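Local coordinates for protein carbohydrate binding module (Ruminococcus flavefaciens, PDB 4V1K) that probably binds plant cell-wall polysaccharides as a carbohydrate-binding module of Cel9A, a family 9 glycoside hydrolase of the bacterium's cellulosome, at residues E39-V44 and V127-E132; K52-Y57 and W115-D120; V58-T63 and W73-E78; V46-N51 and Q81-N86. All blocks are in the same frame, centred on the assembly; numbering follows the deposited sequence. Where two conformers were deposited one is given.

Contact 1 (E39-V44 and V127-E132); sequences EKITEV and VVLKLE
Glu43 and Lys130 lie side by side on one face of the antiparallel strand pair, their chains pointing the same way. Glu43 has CG anti to its backbone N (chi1 -169°), and the extended Lys130 runs its methylenes beside it, CD to CD of Glu43 at 3.8 Å. A salt bridge closes the pair, Lys130 NZ to Glu43 OE2 at 3.5 Å, too long to be more than a weak hydrogen bond. On the other face Val44 CG2 rests 4.0 Å from Leu129 CD2, and the second methyl of that leucine meets CD1 of Ile41. Leu131 spreads its two methyls between neighbours, CD2 against Ile41 CG1 and CD1 against the carboxyl end of Glu39, with OE2 at 3.7 Å. OE1 of Glu39 accepts hydrogen bonds from Tyr6 OH and Ser36 N. An alanine here would probably leave those two donors without this acceptor and open a gap beside CD1 of Leu131. Farther out, Lys40 and Glu132 run alongside each other, but both have two conformers and their long salt bridge is doubtful; Lys40 NZ also bonds to Ser99. In the backbone, Lys130 O accepts from Thr42 N at 2.9 Å and weakly from Glu43 N at 3.4 Å, whereas Lys130 N returns a nearly straight bond to Glu43 O (172°). Two residues thus face one, the definition of a classic beta bulge, set here between strands 41-49 and 121-131 of the four-stranded antiparallel sheet.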
# COMPACT_ATOMS: atom_id res chain seq x y z
N GLU A 39 11.89 12.12 -6.58
CA GLU A 39 12.06 11.31 -5.37
C GLU A 39 11.90 9.79 -5.65
O GLU A 39 11.10 9.42 -6.47
CB GLU A 39 11.13 11.86 -4.27
CG GLU A 39 11.55 13.29 -3.91
CD GLU A 39 10.64 14.02 -2.99
OE1 GLU A 39 9.40 14.02 -3.19
OE2 GLU A 39 11.18 14.66 -2.08
N LYS A 40 12.71 8.95 -4.97
CA LYS A 40 12.69 7.48 -5.11
C LYS A 40 12.09 6.84 -3.86
O LYS A 40 12.61 7.06 -2.76
CB LYS A 40 14.13 6.99 -5.27
CG LYS A 40 14.33 5.55 -5.73
CD LYS A 40 14.51 5.44 -7.25
CE LYS A 40 15.78 4.68 -7.65
NZ LYS A 40 15.70 3.19 -7.56
N ILE A 41 11.02 6.06 -4.01
CA ILE A 41 10.33 5.41 -2.89
C ILE A 41 11.07 4.10 -2.56
O ILE A 41 11.23 3.23 -3.43
CB ILE A 41 8.85 5.15 -3.23
CG1 ILE A 41 8.10 6.47 -3.50
CG2 ILE A 41 8.17 4.35 -2.10
CD1 ILE A 41 6.78 6.27 -4.21
N THR A 42 11.47 3.96 -1.30
CA THR A 42 12.17 2.77 -0.82
C THR A 42 11.28 1.84 -0.00
O THR A 42 11.54 0.62 0.07
CB THR A 42 13.39 3.16 0.04
OG1 THR A 42 13.01 4.11 1.04
CG2 THR A 42 14.47 3.76 -0.83
N GLU A 43 10.26 2.39 0.63
CA GLU A 43 9.38 1.58 1.47
C GLU A 43 7.98 2.20 1.48
O GLU A 43 7.84 3.44 1.47
CB GLU A 43 10.00 1.49 2.88
CG GLU A 43 9.43 0.51 3.86
CD GLU A 43 10.30 0.45 5.13
OE1 GLU A 43 11.54 0.24 5.06
OE2 GLU A 43 9.77 0.63 6.22
N VAL A 44 6.97 1.34 1.58
CA VAL A 44 5.58 1.75 1.83
C VAL A 44 5.09 1.08 3.11
O VAL A 44 5.29 -0.11 3.28
CB VAL A 44 4.65 1.36 0.67
CG1 VAL A 44 3.24 1.87 0.90
CG2 VAL A 44 5.17 1.90 -0.63
N VAL A 127 -1.06 5.87 5.44
CA VAL A 127 -0.16 5.27 4.46
C VAL A 127 1.07 6.20 4.40
O VAL A 127 0.93 7.42 4.30
CB VAL A 127 -0.80 5.10 3.07
CG1 VAL A 127 0.19 4.42 2.13
CG2 VAL A 127 -2.12 4.32 3.16
N VAL A 128 2.26 5.60 4.51
CA VAL A 128 3.53 6.30 4.58
C VAL A 128 4.46 5.87 3.45
O VAL A 128 4.64 4.68 3.23
CB VAL A 128 4.23 6.06 5.94
CG1 VAL A 128 5.50 6.89 6.06
CG2 VAL A 128 3.30 6.44 7.09
N LEU A 129 5.01 6.86 2.74
CA LEU A 129 6.07 6.62 1.77
C LEU A 129 7.39 7.05 2.38
O LEU A 129 7.52 8.20 2.86
CB LEU A 129 5.79 7.40 0.47
CG LEU A 129 4.44 7.23 -0.20
CD1 LEU A 129 4.38 8.11 -1.47
CD2 LEU A 129 4.16 5.78 -0.55
N LYS A 130 8.35 6.15 2.41
CA LYS A 130 9.74 6.48 2.80
C LYS A 130 10.59 6.60 1.54
O LYS A 130 10.46 5.81 0.62
CB LYS A 130 10.30 5.38 3.71
CG LYS A 130 9.52 5.15 5.02
CD LYS A 130 10.24 4.17 5.94
CE LYS A 130 9.54 4.05 7.29
NZ LYS A 130 10.35 3.32 8.31
N LEU A 131 11.48 7.60 1.50
CA LEU A 131 12.26 7.90 0.32
C LEU A 131 13.75 7.66 0.51
O LEU A 131 14.24 7.69 1.63
CB LEU A 131 12.09 9.39 -0.01
CG LEU A 131 10.67 9.92 -0.04
CD1 LEU A 131 10.66 11.40 -0.32
CD2 LEU A 131 9.85 9.17 -1.06
N GLU A 132 14.43 7.55 -0.63
CA GLU A 132 15.86 7.30 -0.75
C GLU A 132 16.49 8.66 -0.94
O GLU A 132 16.91 9.31 0.02
CB GLU A 132 16.07 6.52 -2.05
CG GLU A 132 17.27 5.59 -2.11
CD GLU A 132 17.67 5.29 -3.54
OE1 GLU A 132 16.95 4.54 -4.24
OE2 GLU A 132 18.71 5.84 -3.97

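Contact 2 (K52-Y57 and W115-D120); sequences KNIGKY and WWIDCD
Ile54 and Ile117 meet on the buried side of this contact, CG2 of Ile54 to CD1 of Ile117 at 4.0 Å. Both residues are buried, and Ile48 of strand 41-49 touches each. Beside them Cys119 is also buried: its CB packs against the carbonyl oxygens of Asn53 and Ile54, and its N donates to Ile54 O at 3.1 Å, a somewhat bent bond. Cys119 has two conformers, so the approach of its SG to Lys52 CG is doubtful. Asp118 marks the change to the solvent side. Its OD2 accepts from Lys56 N at 2.9 Å, the donor lying 46° out of the carboxylate plane. Asp118 OD1 lies near the indole plane of Trp116 and accepts from its NE1 at 3.0 Å, that donor too standing out of the carboxylate plane. With Asp118 N bonded to Lys56 O as well, the acid is fixed by three bonds although exposed. Gly55, at positive phi, has no CB to clash: a side-chain carbon there would fall 2.8 Å from Asp118 OD2. The lysines are looser: Lys56 NZ ends 5.1 Å from Asp118 OD2 without contact, and Lys52 NZ is joined only weakly to a water that accepts from Asp120 N. Tyr57 and Ile117 form an antiparallel non-hydrogen-bonded pair, which sets the short strand 116-117 against one side of strand 55-64, whose backbone also bonds to strand 73-83 through Gln81 and Ile83.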
# COMPACT_ATOMS: atom_id res chain seq x y z
N LYS A 52 -10.56 -5.29 17.70
CA LYS A 52 -10.16 -6.56 18.31
C LYS A 52 -8.80 -6.91 17.74
O LYS A 52 -8.30 -6.21 16.85
CB LYS A 52 -11.19 -7.63 17.98
CG LYS A 52 -11.40 -7.85 16.49
CD LYS A 52 -12.55 -8.80 16.20
CE LYS A 52 -12.11 -10.25 16.36
NZ LYS A 52 -13.07 -11.20 15.74
N ASN A 53 -8.19 -7.96 18.26
CA ASN A 53 -6.86 -8.37 17.76
C ASN A 53 -6.93 -8.71 16.27
O ASN A 53 -7.83 -9.42 15.82
CB ASN A 53 -6.29 -9.53 18.58
CG ASN A 53 -5.96 -9.12 20.02
OD1 ASN A 53 -5.82 -7.93 20.32
ND2 ASN A 53 -5.84 -10.10 20.90
N ILE A 54 -5.97 -8.21 15.51
CA ILE A 54 -6.04 -8.30 14.06
C ILE A 54 -5.68 -9.67 13.51
O ILE A 54 -6.37 -10.16 12.63
CB ILE A 54 -5.16 -7.19 13.43
CG1 ILE A 54 -5.86 -5.84 13.65
CG2 ILE A 54 -4.92 -7.44 11.94
CD1 ILE A 54 -4.99 -4.65 13.43
N GLY A 55 -4.62 -10.27 14.02
CA GLY A 55 -4.14 -11.54 13.49
C GLY A 55 -3.40 -11.40 12.18
O GLY A 55 -2.69 -10.41 11.97
N LYS A 56 -3.52 -12.42 11.32
CA LYS A 56 -2.75 -12.46 10.08
C LYS A 56 -3.40 -11.71 8.92
O LYS A 56 -4.61 -11.82 8.65
CB LYS A 56 -2.46 -13.89 9.64
CG LYS A 56 -1.13 -14.37 10.19
CD LYS A 56 -0.73 -15.73 9.62
CE LYS A 56 -1.44 -16.87 10.28
NZ LYS A 56 -1.04 -17.06 11.71
N TYR A 57 -2.55 -10.97 8.24
CA TYR A 57 -2.79 -10.37 6.92
C TYR A 57 -1.97 -11.13 5.89
O TYR A 57 -0.81 -11.45 6.15
CB TYR A 57 -2.32 -8.89 6.93
CG TYR A 57 -2.00 -8.28 5.57
CD1 TYR A 57 -2.99 -7.68 4.79
CD2 TYR A 57 -0.70 -8.31 5.06
CE1 TYR A 57 -2.69 -7.14 3.55
CE2 TYR A 57 -0.39 -7.79 3.81
CZ TYR A 57 -1.37 -7.18 3.06
OH TYR A 57 -1.00 -6.65 1.84
N TRP A 115 -5.49 -10.05 0.37
CA TRP A 115 -5.96 -11.38 -0.05
C TRP A 115 -6.70 -12.12 1.09
O TRP A 115 -7.61 -12.92 0.83
CB TRP A 115 -4.80 -12.23 -0.55
CG TRP A 115 -3.91 -11.68 -1.66
CD1 TRP A 115 -2.65 -12.15 -1.98
CD2 TRP A 115 -4.18 -10.62 -2.60
NE1 TRP A 115 -2.13 -11.46 -3.03
CE2 TRP A 115 -3.03 -10.51 -3.43
CE3 TRP A 115 -5.25 -9.72 -2.81
CZ2 TRP A 115 -2.94 -9.57 -4.49
CZ3 TRP A 115 -5.15 -8.79 -3.85
CH2 TRP A 115 -3.99 -8.71 -4.66
N TRP A 116 -6.32 -11.81 2.33
CA TRP A 116 -6.96 -12.37 3.53
C TRP A 116 -6.60 -11.51 4.71
O TRP A 116 -5.50 -10.99 4.76
CB TRP A 116 -6.45 -13.77 3.82
CG TRP A 116 -7.10 -14.43 5.01
CD1 TRP A 116 -6.57 -14.57 6.28
CD2 TRP A 116 -8.38 -15.06 5.04
NE1 TRP A 116 -7.46 -15.24 7.08
CE2 TRP A 116 -8.59 -15.54 6.34
CE3 TRP A 116 -9.40 -15.23 4.10
CZ2 TRP A 116 -9.74 -16.22 6.70
CZ3 TRP A 116 -10.56 -15.90 4.47
CH2 TRP A 116 -10.72 -16.39 5.76
N ILE A 117 -7.52 -11.34 5.64
CA ILE A 117 -7.16 -10.79 6.94
C ILE A 117 -8.08 -11.47 7.97
O ILE A 117 -9.28 -11.64 7.72
CB ILE A 117 -7.23 -9.23 6.95
CG1 ILE A 117 -6.68 -8.66 8.27
CG2 ILE A 117 -8.64 -8.73 6.65
CD1 ILE A 117 -6.31 -7.19 8.22
N ASP A 118 -7.52 -11.88 9.12
CA ASP A 118 -8.27 -12.66 10.11
C ASP A 118 -9.40 -11.80 10.70
O ASP A 118 -10.53 -12.22 10.73
CB ASP A 118 -7.34 -13.14 11.21
CG ASP A 118 -6.53 -14.40 10.85
OD1 ASP A 118 -6.96 -15.23 10.01
OD2 ASP A 118 -5.43 -14.57 11.45
N CYS A 119 -9.10 -10.60 11.14
CA CYS A 119 -10.12 -9.68 11.64
C CYS A 119 -10.80 -9.02 10.43
O CYS A 119 -10.15 -8.31 9.66
CB CYS A 119 -9.47 -8.63 12.53
SG CYS A 119 -10.60 -7.38 13.15
N ASP A 120 -12.09 -9.17 10.28
CA ASP A 120 -12.72 -8.80 8.99
C ASP A 120 -12.81 -7.29 8.73
O ASP A 120 -12.71 -6.81 7.58
CB ASP A 120 -14.12 -9.42 8.91
CG ASP A 120 -14.64 -9.51 7.51
OD1 ASP A 120 -13.93 -10.11 6.67
OD2 ASP A 120 -15.78 -9.04 7.24
O HOH W 1 -13.67 -10.80 12.49

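Contact 3 (V58-T63 and W73-E78); sequences VGQFGT and WAMGDE
Thr63 pairs with Ala74 as an antiparallel hydrogen-bonded pair, both of its bonds formed, and Gly62 with selenomethionine Met75 as the adjoining non-hydrogen-bonded one, the short strand axes running at 160° to each other. Gln60 reaches across with its side chain. Its NE2 gives Gly76 O an almost straight bond of 2.8 Å (175°), with the acceptor in the plane of the amide, while OE1 accepts from Trp115 NE1. Next to this bridge Gly76 N reaches Phe61 O at 2.9 Å. Beyond that a water takes over part of the pairing: Phe61 N donates to it, and it donates to Asp77 O at 2.8 Å. The contact thus builds a beta hairpin, strand 55-64 turning back as strand 73-83, one layer of this beta-rich module. The Met75 chain bends at chi3 (55°), which carries CE to the Gln60 amide, with the two side chains crossing at about a right angle. Met75 CE lies 3.5 Å from the amide carbon CD of Gln60, with OE1 and NE2 at similar range. An alanine in place of Gln60 would probably leave Gly76 O and Trp115 NE1 without these mates and take away the amide group that packs on the selenomethionine methyl, leaving CB as its remaining neighbour on this residue. Farther along, the Trp73 ring meets the opposite backbone obliquely, CH2 to Gly62 CA at 3.6 Å and CE3 to Thr63 O at 3.4 Å. A side-chain carbon on Gly62 would collide with that ring, 2.3 Å from its CH2. At the other end, CG1 of Val58 packs 3.7 Å from CD of Glu78.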
# COMPACT_ATOMS: atom_id res chain seq x y z
N VAL A 58 -2.55 -11.37 4.72
CA VAL A 58 -1.83 -11.87 3.56
C VAL A 58 -2.23 -10.99 2.39
O VAL A 58 -3.41 -10.75 2.15
CB VAL A 58 -2.20 -13.32 3.22
CG1 VAL A 58 -1.39 -13.82 2.02
CG2 VAL A 58 -1.99 -14.24 4.42
N GLY A 59 -1.24 -10.49 1.65
CA GLY A 59 -1.54 -9.63 0.50
C GLY A 59 -0.29 -9.22 -0.25
O GLY A 59 0.76 -9.79 -0.07
N GLN A 60 -0.45 -8.25 -1.14
CA GLN A 60 0.61 -7.79 -2.03
C GLN A 60 0.33 -6.35 -2.37
O GLN A 60 -0.84 -5.93 -2.38
CB GLN A 60 0.59 -8.55 -3.38
CG GLN A 60 1.32 -9.82 -3.42
CD GLN A 60 1.18 -10.54 -4.71
OE1 GLN A 60 0.21 -11.24 -4.90
NE2 GLN A 60 2.18 -10.45 -5.58
N PHE A 61 1.40 -5.62 -2.69
CA PHE A 61 1.28 -4.25 -3.20
C PHE A 61 1.49 -4.21 -4.71
O PHE A 61 2.25 -4.99 -5.28
CB PHE A 61 2.30 -3.30 -2.55
CG PHE A 61 2.04 -3.02 -1.09
CD1 PHE A 61 2.21 -4.00 -0.12
CD2 PHE A 61 1.63 -1.77 -0.68
CE1 PHE A 61 1.98 -3.73 1.22
CE2 PHE A 61 1.41 -1.48 0.65
CZ PHE A 61 1.59 -2.47 1.62
N GLY A 62 0.79 -3.26 -5.35
CA GLY A 62 1.03 -2.94 -6.75
C GLY A 62 1.18 -1.43 -6.95
O GLY A 62 0.74 -0.64 -6.12
N THR A 63 1.76 -1.05 -8.08
CA THR A 63 1.94 0.36 -8.40
C THR A 63 1.88 0.63 -9.90
O THR A 63 2.33 -0.18 -10.73
CB THR A 63 3.28 0.90 -7.83
OG1 THR A 63 3.46 2.29 -8.13
CG2 THR A 63 4.47 0.11 -8.39
N TRP A 73 2.46 -1.30 -14.98
CA TRP A 73 2.05 -1.90 -13.71
C TRP A 73 3.12 -2.85 -13.21
O TRP A 73 3.72 -3.59 -14.01
CB TRP A 73 0.77 -2.71 -13.93
CG TRP A 73 0.22 -3.56 -12.82
CD1 TRP A 73 0.13 -4.91 -12.82
CD2 TRP A 73 -0.39 -3.13 -11.61
NE1 TRP A 73 -0.49 -5.36 -11.70
CE2 TRP A 73 -0.84 -4.28 -10.93
CE3 TRP A 73 -0.61 -1.88 -11.02
CZ2 TRP A 73 -1.51 -4.21 -9.69
CZ3 TRP A 73 -1.28 -1.80 -9.82
CH2 TRP A 73 -1.70 -2.96 -9.15
N ALA A 74 3.36 -2.82 -11.89
CA ALA A 74 4.28 -3.78 -11.25
C ALA A 74 3.73 -4.14 -9.87
O ALA A 74 3.08 -3.32 -9.23
CB ALA A 74 5.69 -3.21 -11.12
N MSE A 75 4.02 -5.37 -9.43
CA MSE A 75 3.66 -5.84 -8.09
C MSE A 75 4.87 -6.37 -7.34
O MSE A 75 5.81 -6.96 -7.94
CB MSE A 75 2.59 -6.96 -8.15
CG MSE A 75 1.29 -6.36 -8.67
SE MSE A 75 -0.12 -7.75 -8.74
CE MSE A 75 -0.19 -8.42 -7.07
N GLY A 76 4.83 -6.17 -6.02
CA GLY A 76 5.79 -6.78 -5.14
C GLY A 76 5.46 -8.23 -4.78
O GLY A 76 4.39 -8.78 -5.18
N ASP A 77 6.34 -8.83 -3.99
CA ASP A 77 6.15 -10.22 -3.52
C ASP A 77 4.98 -10.31 -2.52
O ASP A 77 4.60 -9.30 -1.88
CB ASP A 77 7.41 -10.72 -2.83
CG ASP A 77 8.57 -10.97 -3.76
OD1 ASP A 77 8.38 -11.13 -4.99
OD2 ASP A 77 9.71 -11.03 -3.23
N GLU A 78 4.40 -11.49 -2.37
CA GLU A 78 3.41 -11.72 -1.32
C GLU A 78 4.00 -11.50 0.07
O GLU A 78 5.16 -11.90 0.38
CB GLU A 78 2.83 -13.14 -1.40
CG GLU A 78 1.53 -13.30 -0.59
CD GLU A 78 0.90 -14.68 -0.75
OE1 GLU A 78 1.40 -15.66 -0.13
OE2 GLU A 78 -0.14 -14.78 -1.46
O HOH W 2 4.12 -6.60 -2.19

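Contact 4 (V46-N51 and Q81-N86); sequences VNISAN and QSISGN
Ile48 pushes its CD1 methyl against CD1 of Ile83, the two atoms 3.9 Å apart and the side chains slanted across one another. CG1 of Ile48 stands between its backbone N and carbonyl carbon, the crowded position (chi1 66°), and the chain continues extended toward the isoleucine of the other segment; CG1 itself lies 4.1 Å from Ile83 CD1. Ile54 touches both residues, and Ile90 and Phe122 also pack on Ile48, so this apolar meeting point is buried where strand 41-49 faces strand 73-83. The second half of the contact lies nearer the surface and is polar. Past the end of strand 73-83 the chain swings over, and Asn86 O accepts from Ala50 N at 2.9 Å, with an N-H...O angle of 144°. The same oxygen receives a close CA-H...O contact from Ser49 CA at 3.2 Å, so two neighbouring residues converge on one carbonyl. The Asn86 side chain also touches the 50-51 backbone: its CB is 3.6 Å from Ala50 O, and its OD1 is near the carbonyl carbon of Asn51. A water completes the link by donating to Asn86 OD1 at 2.6 Å and to Asn51 O at 3.1 Å, drawing the amide oxygen and the backbone oxygen to one solvent molecule. Ser49 OG, by contrast, turns to Asp125 and plays no part in this bonding. The chemistry is therefore divided: methyl packing holds the inner end without directional demands, whereas one backbone hydrogen bond and a water bridge that uses the Asn86 amide oxygen link the outer end.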
# COMPACT_ATOMS: atom_id res chain seq x y z
N VAL A 46 1.63 0.69 5.67
CA VAL A 46 0.19 0.86 5.85
C VAL A 46 -0.10 0.56 7.34
O VAL A 46 0.11 -0.57 7.82
CB VAL A 46 -0.61 -0.04 4.92
CG1 VAL A 46 -2.10 0.15 5.17
CG2 VAL A 46 -0.25 0.28 3.45
N ASN A 47 -0.59 1.58 8.04
CA ASN A 47 -0.91 1.48 9.47
C ASN A 47 -2.40 1.22 9.63
O ASN A 47 -3.23 2.03 9.16
CB ASN A 47 -0.47 2.75 10.20
CG ASN A 47 1.03 2.93 10.13
OD1 ASN A 47 1.78 2.12 10.66
ND2 ASN A 47 1.46 3.96 9.44
N ILE A 48 -2.72 0.11 10.28
CA ILE A 48 -4.11 -0.29 10.42
C ILE A 48 -4.50 -0.52 11.87
O ILE A 48 -3.64 -0.79 12.71
CB ILE A 48 -4.46 -1.55 9.59
CG1 ILE A 48 -3.71 -2.80 10.07
CG2 ILE A 48 -4.19 -1.34 8.12
CD1 ILE A 48 -4.19 -4.11 9.44
N SER A 49 -5.79 -0.42 12.14
CA SER A 49 -6.34 -0.66 13.47
C SER A 49 -7.71 -1.30 13.41
O SER A 49 -8.40 -1.26 12.37
CB SER A 49 -6.33 0.64 14.28
OG SER A 49 -7.26 1.58 13.81
N ALA A 50 -8.13 -1.88 14.52
CA ALA A 50 -9.38 -2.61 14.58
C ALA A 50 -9.90 -2.56 16.01
O ALA A 50 -9.23 -2.03 16.92
CB ALA A 50 -9.17 -4.05 14.12
N ASN A 51 -11.10 -3.10 16.21
CA ASN A 51 -11.71 -3.15 17.53
C ASN A 51 -11.39 -4.44 18.30
O ASN A 51 -11.90 -4.67 19.40
CB ASN A 51 -13.21 -2.94 17.38
CG ASN A 51 -13.55 -1.50 17.04
OD1 ASN A 51 -12.83 -0.58 17.43
ND2 ASN A 51 -14.64 -1.30 16.32
N GLN A 81 1.92 -11.14 7.42
CA GLN A 81 2.25 -10.39 8.64
C GLN A 81 1.21 -10.74 9.70
O GLN A 81 0.02 -10.72 9.42
CB GLN A 81 2.14 -8.90 8.34
CG GLN A 81 2.13 -7.97 9.53
CD GLN A 81 3.52 -7.52 9.87
OE1 GLN A 81 4.33 -7.33 8.98
NE2 GLN A 81 3.80 -7.32 11.14
N SER A 82 1.64 -11.04 10.91
CA SER A 82 0.72 -11.27 12.01
C SER A 82 0.81 -10.07 12.96
O SER A 82 1.91 -9.67 13.35
CB SER A 82 1.07 -12.55 12.77
OG SER A 82 0.07 -12.86 13.74
N ILE A 83 -0.34 -9.52 13.31
CA ILE A 83 -0.46 -8.38 14.21
C ILE A 83 -1.16 -8.86 15.48
O ILE A 83 -2.31 -9.27 15.47
CB ILE A 83 -1.25 -7.22 13.55
CG1 ILE A 83 -0.48 -6.70 12.33
CG2 ILE A 83 -1.49 -6.10 14.56
CD1 ILE A 83 -1.24 -5.72 11.45
N SER A 84 -0.44 -8.82 16.60
CA SER A 84 -0.95 -9.47 17.80
C SER A 84 -2.03 -8.66 18.54
O SER A 84 -2.90 -9.25 19.20
CB SER A 84 0.19 -9.92 18.74
OG SER A 84 1.01 -8.85 19.04
N GLY A 85 -1.99 -7.34 18.43
CA GLY A 85 -2.96 -6.47 19.12
C GLY A 85 -3.94 -5.81 18.17
O GLY A 85 -4.17 -6.31 17.06
N ASN A 86 -4.52 -4.69 18.62
CA ASN A 86 -5.60 -3.99 17.90
C ASN A 86 -5.06 -3.00 16.83
O ASN A 86 -5.83 -2.34 16.14
CB ASN A 86 -6.50 -3.17 18.89
CG ASN A 86 -7.39 -4.03 19.79
OD1 ASN A 86 -8.40 -3.53 20.33
ND2 ASN A 86 -7.03 -5.28 20.01
O HOH W 3 -10.27 -4.37 21.99

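Overall arrangement
From the N terminus, residues 39-44 come first and meet their partner only at 127-132, so contact 1 closes the longest loop and encloses the other three. Next, 46-51 opens the loop of contact 4, closed at 81-86. Within it begins contact 2, whose partner 115-120 lies beyond that closure, so contacts 2 and 4 cross. Contact 3, the hairpin 58-63 with 73-78, closes the shortest loop and lies within both. Contact 1 belongs to the four-stranded sheet, contacts 2 and 3 to the five-stranded one, sharing strand 55-64. Contact 4 joins the two, and Phe61, touching Val44 and Val46, adds packing between them.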